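Local coordinates for glycosyltransferase Gtf1 (Streptococcus pneumoniae, PDB 4PQG), which belongs to the GT-B glycosyltransferases, has an added extended beta-sheet domain, and holds uridine-5'-diphosphate between its Rossmann-like domains, at residues L418-G430 / L478-E490. Sequence-based numbering, arbitrary orientation.
With UDP (uridine-5'-diphosphate), chain C.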
loop_
_atom_site.group_PDB
_atom_site.type_symbol
_atom_site.label_atom_id
_atom_site.label_comp_id
_atom_site.label_asym_id
_atom_site.label_seq_id
_atom_site.Cartn_x
_atom_site.Cartn_y
_atom_site.Cartn_z
ATOM N N LEU A 418 1.533 -13.118 6.579
ATOM C CA LEU A 418 2.007 -14.468 6.904
ATOM C C LEU A 418 3.225 -14.394 7.840
ATOM O O LEU A 418 3.302 -15.107 8.834
ATOM C CB LEU A 418 2.347 -15.253 5.634
ATOM C CG LEU A 418 1.336 -15.330 4.480
ATOM C CD1 LEU A 418 1.935 -16.125 3.333
ATOM C CD2 LEU A 418 0.008 -15.926 4.937
ATOM N N MET A 419 4.153 -13.503 7.521
ATOM C CA MET A 419 5.317 -13.223 8.378
ATOM C C MET A 419 4.884 -12.664 9.730
ATOM O O MET A 419 5.340 -13.106 10.790
ATOM C CB MET A 419 6.259 -12.226 7.687
ATOM C CG MET A 419 7.508 -11.894 8.503
ATOM S SD MET A 419 8.332 -10.399 7.929
ATOM C CE MET A 419 7.162 -9.174 8.525
ATOM N N GLU A 420 3.992 -11.686 9.682
ATOM C CA GLU A 420 3.457 -11.088 10.886
ATOM C C GLU A 420 2.756 -12.141 11.736
ATOM O O GLU A 420 3.005 -12.230 12.946
ATOM C CB GLU A 420 2.534 -9.912 10.535
ATOM C CG GLU A 420 3.298 -8.691 10.001
ATOM C CD GLU A 420 2.433 -7.682 9.223
ATOM O OE1 GLU A 420 1.186 -7.724 9.352
ATOM O OE2 GLU A 420 3.023 -6.860 8.470
ATOM N N ALA A 421 1.911 -12.955 11.105
ATOM C CA ALA A 421 1.221 -14.044 11.808
ATOM C C ALA A 421 2.182 -15.025 12.522
ATOM O O ALA A 421 1.993 -15.312 13.694
ATOM C CB ALA A 421 0.266 -14.774 10.863
ATOM N N ILE A 422 3.205 -15.526 11.841
ATOM C CA ILE A 422 4.120 -16.486 12.496
ATOM C C ILE A 422 5.002 -15.828 13.575
ATOM O O ILE A 422 5.390 -16.482 14.553
ATOM C CB ILE A 422 5.011 -17.298 11.507
ATOM C CG1 ILE A 422 5.979 -16.393 10.742
ATOM C CG2 ILE A 422 4.157 -18.144 10.559
ATOM C CD1 ILE A 422 7.204 -17.113 10.219
ATOM N N GLY A 423 5.326 -14.548 13.376
ATOM C CA GLY A 423 6.043 -13.753 14.378
ATOM C C GLY A 423 5.262 -13.579 15.666
ATOM O O GLY A 423 5.846 -13.312 16.713
ATOM N N SER A 424 3.940 -13.715 15.583
ATOM C CA SER A 424 3.063 -13.722 16.751
ATOM C C SER A 424 2.604 -15.156 17.126
ATOM O O SER A 424 1.613 -15.340 17.845
ATOM C CB SER A 424 1.844 -12.827 16.505
ATOM O OG SER A 424 2.142 -11.454 16.711
ATOM N N GLY A 425 3.317 -16.153 16.612
ATOM C CA GLY A 425 3.089 -17.552 16.969
ATOM C C GLY A 425 1.786 -18.144 16.457
ATOM O O GLY A 425 1.156 -18.970 17.134
ATOM N N LEU A 426 1.370 -17.732 15.266
ATOM C CA LEU A 426 0.166 -18.336 14.688
ATOM C C LEU A 426 0.551 -19.425 13.726
ATOM O O LEU A 426 1.390 -19.204 12.846
ATOM C CB LEU A 426 -0.720 -17.291 13.986
ATOM C CG LEU A 426 -1.323 -16.176 14.850
ATOM C CD1 LEU A 426 -2.152 -15.213 14.012
ATOM C CD2 LEU A 426 -2.168 -16.748 15.968
ATOM N N PRO A 427 -0.048 -20.617 13.896
ATOM C CA PRO A 427 0.022 -21.613 12.835
ATOM C C PRO A 427 -0.702 -21.065 11.612
ATOM O O PRO A 427 -1.613 -20.246 11.762
ATOM C CB PRO A 427 -0.765 -22.801 13.412
ATOM C CG PRO A 427 -0.686 -22.604 14.892
ATOM C CD PRO A 427 -0.810 -21.116 15.058
ATOM N N LEU A 428 -0.290 -21.506 10.427
ATOM C CA LEU A 428 -0.914 -21.067 9.176
ATOM C C LEU A 428 -1.561 -22.241 8.447
ATOM O O LEU A 428 -0.973 -23.311 8.355
ATOM C CB LEU A 428 0.119 -20.404 8.254
ATOM C CG LEU A 428 1.092 -19.361 8.811
ATOM C CD1 LEU A 428 1.987 -18.841 7.697
ATOM C CD2 LEU A 428 0.353 -18.209 9.458
ATOM N N ILE A 429 -2.764 -22.041 7.918
ATOM C CA ILE A 429 -3.344 -23.007 6.964
ATOM C C ILE A 429 -3.562 -22.312 5.618
ATOM O O ILE A 429 -4.320 -21.354 5.545
ATOM C CB ILE A 429 -4.682 -23.600 7.478
ATOM C CG1 ILE A 429 -4.489 -24.293 8.840
ATOM C CG2 ILE A 429 -5.265 -24.552 6.444
ATOM C CD1 ILE A 429 -5.792 -24.683 9.533
ATOM N N GLY A 430 -2.895 -22.790 4.568
ATOM C CA GLY A 430 -3.015 -22.176 3.250
ATOM C C GLY A 430 -2.759 -23.109 2.088
ATOM O O GLY A 430 -2.393 -24.276 2.273
ATOM N N LEU A 478 -2.048 -27.588 18.253
ATOM C CA LEU A 478 -1.877 -26.134 18.404
ATOM C C LEU A 478 -0.586 -25.693 19.122
ATOM O O LEU A 478 0.132 -24.825 18.615
ATOM C CB LEU A 478 -3.118 -25.492 19.046
ATOM C CG LEU A 478 -3.048 -23.977 19.301
ATOM C CD1 LEU A 478 -2.981 -23.172 18.000
ATOM C CD2 LEU A 478 -4.215 -23.520 20.164
ATOM N N GLU A 479 -0.284 -26.288 20.278
ATOM C CA GLU A 479 0.953 -25.962 20.999
ATOM C C GLU A 479 2.206 -26.184 20.160
ATOM O O GLU A 479 3.040 -25.277 20.026
ATOM C CB GLU A 479 1.066 -26.754 22.302
ATOM C CG GLU A 479 0.248 -26.197 23.454
ATOM C CD GLU A 479 0.742 -26.685 24.814
ATOM O OE1 GLU A 479 1.635 -27.566 24.862
ATOM O OE2 GLU A 479 0.240 -26.180 25.845
ATOM N N ALA A 480 2.340 -27.379 19.596
ATOM C CA ALA A 480 3.509 -27.718 18.787
ATOM C C ALA A 480 3.640 -26.811 17.540
ATOM O O ALA A 480 4.743 -26.392 17.171
ATOM C CB ALA A 480 3.458 -29.183 18.370
ATOM N N MET A 481 2.517 -26.540 16.886
ATOM C CA MET A 481 2.503 -25.708 15.670
ATOM C C MET A 481 2.862 -24.242 15.934
ATOM O O MET A 481 3.682 -23.657 15.218
ATOM C CB MET A 481 1.148 -25.809 14.977
ATOM C CG MET A 481 0.994 -27.082 14.170
ATOM S SD MET A 481 -0.636 -27.181 13.435
ATOM C CE MET A 481 -0.421 -28.625 12.397
ATOM N N ARG A 482 2.252 -23.650 16.954
ATOM C CA ARG A 482 2.660 -22.321 17.406
ATOM C C ARG A 482 4.170 -22.244 17.658
ATOM O O ARG A 482 4.843 -21.324 17.177
ATOM C CB ARG A 482 1.861 -21.899 18.648
ATOM C CG ARG A 482 2.508 -20.789 19.464
ATOM C CD ARG A 482 1.557 -20.210 20.488
ATOM N NE ARG A 482 1.167 -21.192 21.502
ATOM C CZ ARG A 482 -0.068 -21.653 21.683
ATOM N NH1 ARG A 482 -0.309 -22.535 22.645
ATOM N NH2 ARG A 482 -1.066 -21.254 20.905
ATOM N N ALA A 483 4.709 -23.231 18.374
ATOM C CA ALA A 483 6.122 -23.227 18.732
ATOM C C ALA A 483 6.982 -23.278 17.480
ATOM O O ALA A 483 8.007 -22.601 17.374
ATOM C CB ALA A 483 6.436 -24.399 19.662
ATOM N N TYR A 484 6.528 -24.060 16.509
ATOM C CA TYR A 484 7.220 -24.166 15.246
ATOM C C TYR A 484 7.138 -22.866 14.411
ATOM O O TYR A 484 8.097 -22.521 13.716
ATOM C CB TYR A 484 6.712 -25.372 14.456
ATOM C CG TYR A 484 7.757 -25.946 13.547
ATOM C CD1 TYR A 484 8.534 -27.046 13.949
ATOM C CD2 TYR A 484 7.998 -25.382 12.289
ATOM C CE1 TYR A 484 9.511 -27.567 13.109
ATOM C CE2 TYR A 484 8.969 -25.895 11.447
ATOM C CZ TYR A 484 9.720 -26.982 11.862
ATOM O OH TYR A 484 10.666 -27.487 11.016
ATOM N N SER A 485 6.009 -22.157 14.490
ATOM C CA SER A 485 5.866 -20.844 13.817
ATOM C C SER A 485 6.908 -19.845 14.321
ATOM O O SER A 485 7.617 -19.222 13.521
ATOM C CB SER A 485 4.455 -20.261 13.998
ATOM O OG SER A 485 3.538 -20.839 13.081
ATOM N N TYR A 486 6.993 -19.698 15.645
ATOM C CA TYR A 486 8.044 -18.884 16.285
ATOM C C TYR A 486 9.440 -19.308 15.825
ATOM O O TYR A 486 10.307 -18.460 15.553
ATOM C CB TYR A 486 7.955 -19.028 17.798
ATOM C CG TYR A 486 6.847 -18.247 18.460
ATOM C CD1 TYR A 486 6.703 -16.874 18.242
ATOM C CD2 TYR A 486 5.967 -18.868 19.360
ATOM C CE1 TYR A 486 5.696 -16.148 18.872
ATOM C CE2 TYR A 486 4.960 -18.150 19.991
ATOM C CZ TYR A 486 4.831 -16.787 19.741
ATOM O OH TYR A 486 3.840 -16.058 20.365
ATOM N N GLN A 487 9.659 -20.619 15.711
ATOM C CA GLN A 487 10.933 -21.123 15.220
ATOM C C GLN A 487 11.221 -20.656 13.783
ATOM O O GLN A 487 12.315 -20.141 13.499
ATOM C CB GLN A 487 10.996 -22.653 15.331
ATOM C CG GLN A 487 12.350 -23.262 14.998
ATOM C CD GLN A 487 12.296 -24.779 14.978
ATOM O OE1 GLN A 487 11.892 -25.404 15.961
ATOM N NE2 GLN A 487 12.673 -25.377 13.847
ATOM N N ILE A 488 10.248 -20.824 12.882
ATOM C CA ILE A 488 10.423 -20.316 11.519
ATOM C C ILE A 488 10.677 -18.802 11.536
ATOM O O ILE A 488 11.558 -18.303 10.834
ATOM C CB ILE A 488 9.215 -20.645 10.598
ATOM C CG1 ILE A 488 9.167 -22.160 10.305
ATOM C CG2 ILE A 488 9.278 -19.808 9.318
ATOM C CD1 ILE A 488 7.833 -22.655 9.783
ATOM N N ALA A 489 9.919 -18.098 12.370
ATOM C CA ALA A 489 9.960 -16.640 12.443
ATOM C C ALA A 489 11.340 -16.097 12.788
ATOM O O ALA A 489 11.709 -15.007 12.345
ATOM C CB ALA A 489 8.931 -16.139 13.444
ATOM N N GLU A 490 12.113 -16.857 13.567
ATOM C CA GLU A 490 13.463 -16.428 13.951
ATOM C C GLU A 490 14.339 -16.261 12.721
ATOM O O GLU A 490 15.343 -15.554 12.756
ATOM C CB GLU A 490 14.108 -17.441 14.903
ATOM C CG GLU A 490 13.545 -17.453 16.309
ATOM C CD GLU A 490 13.967 -18.708 17.063
ATOM O OE1 GLU A 490 15.166 -19.053 17.020
ATOM O OE2 GLU A 490 13.102 -19.369 17.678
HETATM N N1 UDP C . -2.788 -4.750 6.862
HETATM C C2 UDP C . -3.131 -3.885 7.924
HETATM N N3 UDP C . -4.350 -3.949 8.440
HETATM C C4 UDP C . -5.283 -4.800 7.990
HETATM C C5 UDP C . -4.986 -5.669 6.935
HETATM C C6 UDP C . -3.700 -5.622 6.384
HETATM O O2 UDP C . -2.299 -3.069 8.394
HETATM O O4 UDP C . -6.409 -4.797 8.536
HETATM C "C1'" UDP C . -1.415 -4.685 6.338
HETATM C "C2'" UDP C . -0.646 -5.909 6.830
HETATM O "O2'" UDP C . -0.059 -5.744 8.136
HETATM C "C3'" UDP C . 0.414 -6.144 5.767
HETATM C "C4'" UDP C . -0.183 -5.518 4.510
HETATM O "O4'" UDP C . -1.357 -4.794 4.915
HETATM O "O3'" UDP C . 1.628 -5.461 6.103
HETATM C "C5'" UDP C . -0.607 -6.559 3.475
HETATM O "O5'" UDP C . 0.561 -7.115 2.895
HETATM P PA UDP C . 0.553 -8.573 2.227
HETATM O O1A UDP C . 1.927 -8.861 1.685
HETATM O O2A UDP C . -0.032 -9.515 3.252
HETATM O O3A UDP C . -0.607 -8.575 1.105
HETATM P PB UDP C . -0.780 -7.714 -0.243
HETATM O O1B UDP C . -1.273 -8.724 -1.254
HETATM O O2B UDP C . -1.784 -6.631 0.114
HETATM O O3B UDP C . 0.603 -7.207 -0.605
HETATM O O HOH W 1 -1.294 -19.901 18.304
#
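S485 donates through OG to the carbonyl O of L426 at 2.7 Å. The hydroxyl lies above the carbonyl plane, 54° out of it. N446 adds a weak bond to the same OG. A water links G425 O to R482 NH2, which it meets at the edge of the guanidinium, in plane. R482 runs past G425 O, with CG 3.3 Å from that atom. Its chain bends at chi3 (64°), and NH2 meets the water.

The Y486 ring lies against the turn at G425. G425 CA sits over one ring face in a CH-pi contact, 3.5 Å from the centroid. G425 is the C-prime residue of a Schellman motif closing helix 416-423, with L426 N bonded to A421 O and G425 N to I422 O. Y486 OH bonds to T320 O.

The apolar contacts flank this turn. I422 CD1 reaches I488 CG2 at 3.5 Å and A489 CB at 3.8 Å. The I422 and I488 side chains cross at about a right angle. P427 CG rests on M481 CB at 3.7 Å and also meets L478 CD1.

E420, on the same helix, accepts from both ribose hydroxyls of UDP, O2' to OE1 and O3' to OE2. The axes of helix segments 418-423 and 478-489 approach to 8.4 Å, with a signed crossing angle of -120°. Strand 428-431 continues between strands 404-406 and 447-450 of the parallel sheet. F440 of helix 436-440 touches I422, and L472 of helix 458-474 packs on L478 and M481.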